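Local coordinates for protein estrogen receptor (Crassostrea gigas, PDB 4N1Y) that probably acts as a constitutively active nuclear receptor that regulates transcription, its ligand-binding domain no longer needing a steroid hormone as a switch, at residues I10-E23 against R47-P60. Residues are numbered along the deposited sequence; the frame is centred on the assembly and turned at random.
Sequences ILQALNKAALPVLE and RELVHLINWAKNVP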
# COMPACT_ATOMS: atom_id res chain seq x y z
N ILE B 10 17.92 -15.37 -10.53
CA ILE B 10 17.26 -14.09 -10.38
C ILE B 10 18.19 -13.08 -9.71
O ILE B 10 18.34 -11.95 -10.19
CB ILE B 10 15.96 -14.23 -9.54
CG1 ILE B 10 14.91 -15.00 -10.32
CG2 ILE B 10 15.40 -12.87 -9.16
CD1 ILE B 10 13.72 -15.38 -9.47
N LEU B 11 18.84 -13.51 -8.63
CA LEU B 11 19.69 -12.61 -7.85
C LEU B 11 20.93 -12.15 -8.60
O LEU B 11 21.31 -10.97 -8.52
CB LEU B 11 20.10 -13.26 -6.53
CG LEU B 11 19.10 -12.98 -5.41
CD1 LEU B 11 19.54 -13.58 -4.08
CD2 LEU B 11 18.82 -11.49 -5.28
N GLN B 12 21.56 -13.06 -9.32
CA GLN B 12 22.68 -12.67 -10.16
C GLN B 12 22.22 -11.65 -11.18
O GLN B 12 22.86 -10.63 -11.36
CB GLN B 12 23.31 -13.88 -10.83
CG GLN B 12 24.05 -14.75 -9.84
CD GLN B 12 24.63 -16.00 -10.47
OE1 GLN B 12 24.12 -16.49 -11.48
NE2 GLN B 12 25.71 -16.51 -9.88
N ALA B 13 21.07 -11.90 -11.81
CA ALA B 13 20.56 -11.01 -12.83
C ALA B 13 20.32 -9.62 -12.24
O ALA B 13 20.85 -8.62 -12.74
CB ALA B 13 19.27 -11.57 -13.44
N LEU B 14 19.53 -9.56 -11.17
CA LEU B 14 19.26 -8.32 -10.47
C LEU B 14 20.53 -7.62 -9.97
O LEU B 14 20.58 -6.39 -9.88
CB LEU B 14 18.32 -8.59 -9.30
CG LEU B 14 16.92 -9.08 -9.67
CD1 LEU B 14 16.06 -9.13 -8.44
CD2 LEU B 14 16.25 -8.20 -10.73
N ASN B 15 21.54 -8.40 -9.62
CA ASN B 15 22.76 -7.79 -9.11
C ASN B 15 23.66 -7.21 -10.20
O ASN B 15 24.31 -6.19 -9.96
CB ASN B 15 23.53 -8.79 -8.27
CG ASN B 15 23.26 -8.63 -6.80
OD1 ASN B 15 23.80 -7.73 -6.15
ND2 ASN B 15 22.38 -9.46 -6.26
N LYS B 16 23.73 -7.84 -11.37
CA LYS B 16 24.55 -7.24 -12.43
C LYS B 16 23.74 -6.15 -13.14
O LYS B 16 24.18 -5.59 -14.14
CB LYS B 16 25.06 -8.27 -13.47
CG LYS B 16 24.20 -9.51 -13.72
CD LYS B 16 24.88 -10.53 -14.68
CE LYS B 16 23.90 -11.61 -15.20
NZ LYS B 16 22.95 -11.13 -16.24
N ALA B 17 22.60 -5.79 -12.58
CA ALA B 17 21.78 -4.73 -13.14
C ALA B 17 21.47 -3.71 -12.06
O ALA B 17 20.59 -2.86 -12.22
CB ALA B 17 20.50 -5.30 -13.72
N ALA B 18 22.21 -3.82 -10.96
CA ALA B 18 22.04 -2.90 -9.84
C ALA B 18 22.24 -1.47 -10.30
O ALA B 18 23.22 -1.13 -10.98
CB ALA B 18 23.00 -3.24 -8.71
N LEU B 19 21.29 -0.63 -9.90
CA LEU B 19 21.28 0.78 -10.20
C LEU B 19 22.57 1.44 -9.70
O LEU B 19 22.99 1.18 -8.58
CB LEU B 19 20.06 1.43 -9.55
CG LEU B 19 18.71 1.32 -10.26
CD1 LEU B 19 18.21 -0.12 -10.27
CD2 LEU B 19 17.69 2.21 -9.56
N PRO B 20 23.22 2.29 -10.52
CA PRO B 20 24.36 2.93 -9.88
C PRO B 20 23.83 4.04 -9.00
O PRO B 20 22.66 4.40 -9.16
CB PRO B 20 25.16 3.48 -11.06
CG PRO B 20 24.08 3.83 -12.07
CD PRO B 20 22.98 2.80 -11.89
N VAL B 21 24.64 4.61 -8.12
CA VAL B 21 24.15 5.75 -7.35
C VAL B 21 24.50 7.04 -8.06
O VAL B 21 25.63 7.26 -8.48
CB VAL B 21 24.67 5.77 -5.92
CG1 VAL B 21 23.50 5.94 -4.97
CG2 VAL B 21 25.41 4.48 -5.63
N LEU B 22 23.50 7.90 -8.18
CA LEU B 22 23.64 9.14 -8.93
C LEU B 22 23.89 10.34 -8.03
O LEU B 22 23.33 10.45 -6.94
CB LEU B 22 22.39 9.38 -9.77
CG LEU B 22 22.09 8.32 -10.83
CD1 LEU B 22 20.69 8.51 -11.35
CD2 LEU B 22 23.10 8.33 -11.97
N GLU B 23 24.76 11.22 -8.50
CA GLU B 23 25.05 12.46 -7.81
C GLU B 23 23.96 13.44 -8.20
O GLU B 23 23.39 13.32 -9.29
CB GLU B 23 26.40 13.01 -8.26
CG GLU B 23 27.60 12.18 -7.88
CD GLU B 23 27.93 12.25 -6.42
OE1 GLU B 23 27.27 13.04 -5.70
OE2 GLU B 23 28.85 11.54 -6.00
N ARG B 47 16.71 11.24 -13.79
CA ARG B 47 17.88 10.44 -14.13
C ARG B 47 17.73 9.04 -13.54
O ARG B 47 18.00 8.04 -14.21
CB ARG B 47 19.15 11.12 -13.63
CG ARG B 47 19.37 12.51 -14.22
CD ARG B 47 20.83 12.96 -14.14
NE ARG B 47 21.43 12.60 -12.85
CZ ARG B 47 22.71 12.30 -12.67
NH1 ARG B 47 23.56 12.31 -13.69
NH2 ARG B 47 23.15 11.99 -11.45
N GLU B 48 17.24 8.95 -12.31
CA GLU B 48 17.07 7.65 -11.68
C GLU B 48 15.94 6.93 -12.42
O GLU B 48 15.90 5.70 -12.49
CB GLU B 48 16.79 7.78 -10.16
CG GLU B 48 17.90 8.56 -9.38
CD GLU B 48 17.65 8.73 -7.85
OE1 GLU B 48 16.48 8.71 -7.41
OE2 GLU B 48 18.65 8.93 -7.11
N LEU B 49 15.03 7.71 -13.01
CA LEU B 49 13.93 7.14 -13.77
C LEU B 49 14.39 6.41 -15.03
O LEU B 49 13.96 5.29 -15.30
CB LEU B 49 12.93 8.23 -14.14
CG LEU B 49 11.58 7.76 -14.70
CD1 LEU B 49 10.94 6.72 -13.81
CD2 LEU B 49 10.64 8.95 -14.92
N VAL B 50 15.28 7.03 -15.81
CA VAL B 50 15.86 6.38 -16.98
C VAL B 50 16.57 5.09 -16.61
O VAL B 50 16.51 4.09 -17.31
CB VAL B 50 16.86 7.29 -17.71
CG1 VAL B 50 17.52 6.54 -18.83
CG2 VAL B 50 16.15 8.52 -18.26
N HIS B 51 17.28 5.12 -15.48
CA HIS B 51 17.99 3.96 -14.97
C HIS B 51 17.05 2.81 -14.59
O HIS B 51 17.35 1.66 -14.90
CB HIS B 51 18.83 4.37 -13.77
CG HIS B 51 20.06 5.13 -14.13
ND1 HIS B 51 21.13 4.56 -14.79
CD2 HIS B 51 20.39 6.43 -13.93
CE1 HIS B 51 22.07 5.47 -14.98
NE2 HIS B 51 21.65 6.61 -14.47
N LEU B 52 15.93 3.13 -13.94
CA LEU B 52 14.93 2.13 -13.55
C LEU B 52 14.42 1.36 -14.75
O LEU B 52 14.39 0.13 -14.76
CB LEU B 52 13.74 2.79 -12.87
CG LEU B 52 13.87 3.31 -11.45
CD1 LEU B 52 12.54 3.90 -11.05
CD2 LEU B 52 14.25 2.18 -10.51
N ILE B 53 13.98 2.11 -15.74
CA ILE B 53 13.50 1.60 -17.01
C ILE B 53 14.49 0.61 -17.65
O ILE B 53 14.10 -0.45 -18.16
CB ILE B 53 13.23 2.77 -17.94
CG1 ILE B 53 12.12 3.63 -17.34
CG2 ILE B 53 12.98 2.29 -19.38
CD1 ILE B 53 11.90 4.93 -18.06
N ASN B 54 15.76 0.98 -17.63
CA ASN B 54 16.80 0.12 -18.19
C ASN B 54 16.96 -1.11 -17.31
O ASN B 54 17.18 -2.24 -17.77
CB ASN B 54 18.12 0.88 -18.31
CG ASN B 54 18.10 1.92 -19.41
OD1 ASN B 54 17.20 1.93 -20.26
ND2 ASN B 54 19.10 2.80 -19.42
N TRP B 55 16.82 -0.86 -16.02
CA TRP B 55 16.95 -1.89 -15.02
C TRP B 55 15.82 -2.89 -15.08
O TRP B 55 16.04 -4.09 -14.97
CB TRP B 55 17.00 -1.22 -13.64
CG TRP B 55 16.74 -2.16 -12.56
CD1 TRP B 55 17.63 -3.00 -11.98
CD2 TRP B 55 15.49 -2.39 -11.94
NE1 TRP B 55 17.01 -3.74 -11.00
CE2 TRP B 55 15.69 -3.38 -10.96
CE3 TRP B 55 14.21 -1.85 -12.11
CZ2 TRP B 55 14.65 -3.85 -10.15
CZ3 TRP B 55 13.18 -2.31 -11.31
CH2 TRP B 55 13.41 -3.31 -10.33
N ALA B 56 14.60 -2.40 -15.26
CA ALA B 56 13.42 -3.25 -15.30
C ALA B 56 13.55 -4.35 -16.36
O ALA B 56 13.21 -5.51 -16.12
CB ALA B 56 12.18 -2.43 -15.57
N LYS B 57 14.08 -3.96 -17.51
CA LYS B 57 14.18 -4.88 -18.63
C LYS B 57 15.11 -6.04 -18.28
O LYS B 57 15.12 -7.09 -18.93
CB LYS B 57 14.63 -4.12 -19.88
CG LYS B 57 13.63 -3.02 -20.22
CD LYS B 57 13.98 -2.23 -21.46
CE LYS B 57 12.90 -1.18 -21.71
NZ LYS B 57 13.21 -0.28 -22.85
N ASN B 58 15.87 -5.86 -17.19
CA ASN B 58 16.75 -6.91 -16.72
C ASN B 58 16.06 -7.82 -15.72
O ASN B 58 16.58 -8.88 -15.41
CB ASN B 58 18.00 -6.33 -16.06
CG ASN B 58 18.94 -5.71 -17.06
OD1 ASN B 58 18.56 -4.85 -17.85
ND2 ASN B 58 20.19 -6.16 -17.04
N VAL B 59 14.90 -7.41 -15.20
CA VAL B 59 14.19 -8.29 -14.28
C VAL B 59 13.66 -9.48 -15.06
O VAL B 59 12.86 -9.31 -15.98
CB VAL B 59 13.08 -7.55 -13.54
CG1 VAL B 59 12.38 -8.50 -12.60
CG2 VAL B 59 13.68 -6.37 -12.75
N PRO B 60 14.13 -10.68 -14.72
CA PRO B 60 13.87 -11.88 -15.51
C PRO B 60 12.39 -12.10 -15.73
O PRO B 60 11.61 -12.15 -14.78
CB PRO B 60 14.50 -13.01 -14.69
CG PRO B 60 14.73 -12.44 -13.35
CD PRO B 60 14.95 -10.98 -13.53
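Leu19 and Trp55 form the tight part of this contact. Leu19 sets CD1 over one face of the indole, 3.6 Å from the centroid of the five-membered ring, a CH-pi contact, and its other branch, CD2, meets Leu52 CD2 at 3.6 Å; a forked leucine fills both directions at once. Trp55 CG lies anti to the backbone N (chi1 163°), which turns the ring between Leu19 and Val59 CG2 on its opposite face; a broad, flat indole can take apolar groups on both. Ala17 O comes up at the ring edge. On the indole's Val59 side, Leu14 CD2 packs on Val59 CG2 at 3.7 Å. The side of Pro20 and Arg47 opens to solvent, yet Leu22 still packs closely there, its branches fitting between Glu48 CG, 3.4 Å from CD1, and His51. The flat imidazole offers a face to Pro20 CG. Were His51 replaced by an alanine, Pro20 would probably lose that face, leaving Leu22 only Glu48 and Arg47 beside it. Arg47, bent at chi3, turns one guanidinium face to Leu22 CD2. Mostly apolar side chains, with His51 and Arg47 at one end, seat the 16-23 linker along helix 34-56, within the three-layer antiparallel alpha-helical sandwich of nuclear receptor ligand-binding domains.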